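Local coordinates for secreted protein (Streptomyces lividans TK24, PDB 5LXZ) that is a secreted copper metalloradical protein of the AA5 family, probably acting as an oxidase related to galactose oxidase, at residues L401-T405 / I435-R439. The protein carries 1 engineered substitution. Sequence-based numbering, arbitrary orientation. Where two conformers were deposited one is given.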
loop_
_atom_site.group_PDB
_atom_site.type_symbol
_atom_site.label_atom_id
_atom_site.label_comp_id
_atom_site.label_asym_id
_atom_site.label_seq_id
_atom_site.Cartn_x
_atom_site.Cartn_y
_atom_site.Cartn_z
ATOM N N LEU A 401 -3.828 10.860 17.302
ATOM C CA LEU A 401 -4.740 9.808 17.677
ATOM C C LEU A 401 -4.623 9.589 19.182
ATOM O O LEU A 401 -3.705 10.128 19.830
ATOM C CB LEU A 401 -4.374 8.531 16.940
ATOM C CG LEU A 401 -4.358 8.646 15.418
ATOM C CD1 LEU A 401 -3.642 7.465 14.790
ATOM C CD2 LEU A 401 -5.761 8.773 14.868
ATOM N N GLU A 402 -5.514 8.799 19.739
ATOM C CA GLU A 402 -5.450 8.472 21.170
ATOM C C GLU A 402 -4.349 7.459 21.462
ATOM O O GLU A 402 -3.691 7.569 22.486
ATOM C CB GLU A 402 -6.806 7.988 21.720
ATOM C CG GLU A 402 -6.773 7.604 23.205
ATOM C CD GLU A 402 -7.976 6.839 23.715
ATOM O OE1 GLU A 402 -8.836 6.427 22.936
ATOM O OE2 GLU A 402 -8.056 6.658 24.970
ATOM N N LYS A 403 -4.142 6.482 20.588
ATOM C CA LYS A 403 -3.253 5.364 20.824
ATOM C C LYS A 403 -2.335 5.237 19.633
ATOM O O LYS A 403 -2.706 5.624 18.550
ATOM C CB LYS A 403 -4.076 4.074 20.919
ATOM C CG LYS A 403 -4.998 4.067 22.130
ATOM C CD LYS A 403 -5.929 2.888 22.075
ATOM C CE LYS A 403 -6.899 2.969 23.241
ATOM N NZ LYS A 403 -7.718 1.750 23.341
ATOM N N GLY A 404 -1.174 4.664 19.854
ATOM C CA GLY A 404 -0.305 4.315 18.756
ATOM C C GLY A 404 -1.046 3.351 17.852
ATOM O O GLY A 404 -1.673 2.404 18.297
ATOM N N THR A 405 -0.935 3.593 16.556
ATOM C CA THR A 405 -1.781 2.898 15.569
ATOM C C THR A 405 -0.994 2.480 14.343
ATOM O O THR A 405 -0.651 3.371 13.544
ATOM C CB THR A 405 -2.922 3.832 15.118
ATOM O OG1 THR A 405 -3.655 4.307 16.269
ATOM C CG2 THR A 405 -3.900 3.114 14.224
ATOM N N ILE A 435 -7.878 -1.430 17.182
ATOM C CA ILE A 435 -8.409 -0.173 17.692
ATOM C C ILE A 435 -9.723 0.070 16.969
ATOM O O ILE A 435 -9.723 0.433 15.787
ATOM C CB ILE A 435 -7.433 0.974 17.474
ATOM C CG1 ILE A 435 -6.120 0.692 18.196
ATOM C CG2 ILE A 435 -8.034 2.286 17.950
ATOM C CD1 ILE A 435 -4.969 1.583 17.720
ATOM N N LEU A 436 -10.835 -0.068 17.669
ATOM C CA LEU A 436 -12.138 0.125 17.017
ATOM C C LEU A 436 -12.565 1.588 17.232
ATOM O O LEU A 436 -13.497 1.920 17.982
ATOM C CB LEU A 436 -13.185 -0.932 17.435
ATOM C CG LEU A 436 -13.061 -2.285 16.706
ATOM C CD1 LEU A 436 -11.763 -3.011 17.025
ATOM C CD2 LEU A 436 -14.213 -3.233 17.013
ATOM N N GLN A 437 -11.859 2.481 16.543
ATOM C CA GLN A 437 -12.097 3.915 16.580
ATOM C C GLN A 437 -12.011 4.475 15.194
ATOM O O GLN A 437 -11.205 3.973 14.382
ATOM C CB GLN A 437 -11.092 4.674 17.423
ATOM C CG GLN A 437 -11.074 4.255 18.869
ATOM C CD GLN A 437 -10.065 5.016 19.688
ATOM O OE1 GLN A 437 -9.288 5.826 19.189
ATOM N NE2 GLN A 437 -10.048 4.717 20.989
ATOM N N ALA A 438 -12.854 5.428 14.896
ATOM C CA ALA A 438 -12.826 6.171 13.648
ATOM C C ALA A 438 -12.906 7.653 13.912
ATOM O O ALA A 438 -13.613 8.083 14.849
ATOM C CB ALA A 438 -13.958 5.753 12.727
ATOM N N ARG A 439 -12.282 8.442 13.057
ATOM C CA ARG A 439 -12.237 9.862 13.146
ATOM C C ARG A 439 -12.369 10.468 11.771
ATOM O O ARG A 439 -11.952 9.877 10.765
ATOM C CB ARG A 439 -10.912 10.345 13.721
ATOM C CG ARG A 439 -10.696 9.963 15.163
ATOM C CD ARG A 439 -9.228 10.088 15.513
ATOM N NE ARG A 439 -9.030 9.881 16.949
ATOM C CZ ARG A 439 -9.073 8.706 17.562
ATOM N NH1 ARG A 439 -9.219 7.569 16.893
ATOM N NH2 ARG A 439 -8.965 8.648 18.909
HETATM O O HOH W 1 -6.568 6.207 18.740
#
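NE2 of Gln437 donates a hydrogen bond to OE1 of Glu402 at 2.9 Å, with the carboxylate and amide nearly coplanar (13° apart). CG of Glu402 stands opposite its backbone N (chi1 179°), and the extended chain carries the carboxylate out to the amide. The other end of the amide is gripped by Arg439. Both NH1 and NH2 donate to OE1 of Gln437, which lies at the edge of the guanidinium, in its plane. A water donates to OE1 of Gln437 at 2.8 Å and accepts from the backbone N of Lys403. These bonds pin the linker between two blades of the Kelch-type beta-propeller onto the second blade, at the lead-in and first residues of strand 438-442. With an alanine at Gln437, Glu402 would probably lose its amide donor and the guanidinium of Arg439 the oxygen that fixes its rotation. CD2 of Leu401 packs on CD of Arg439 at 3.8 Å. Phe448 touches both of these side chains. CD1 of Ile435 sits 3.4 Å from OG1 of Thr405 and also meets the carbonyl O of Gly404. OG1 of Thr405 is turned back to donate to the carbonyl O of Lys403 at 2.8 Å.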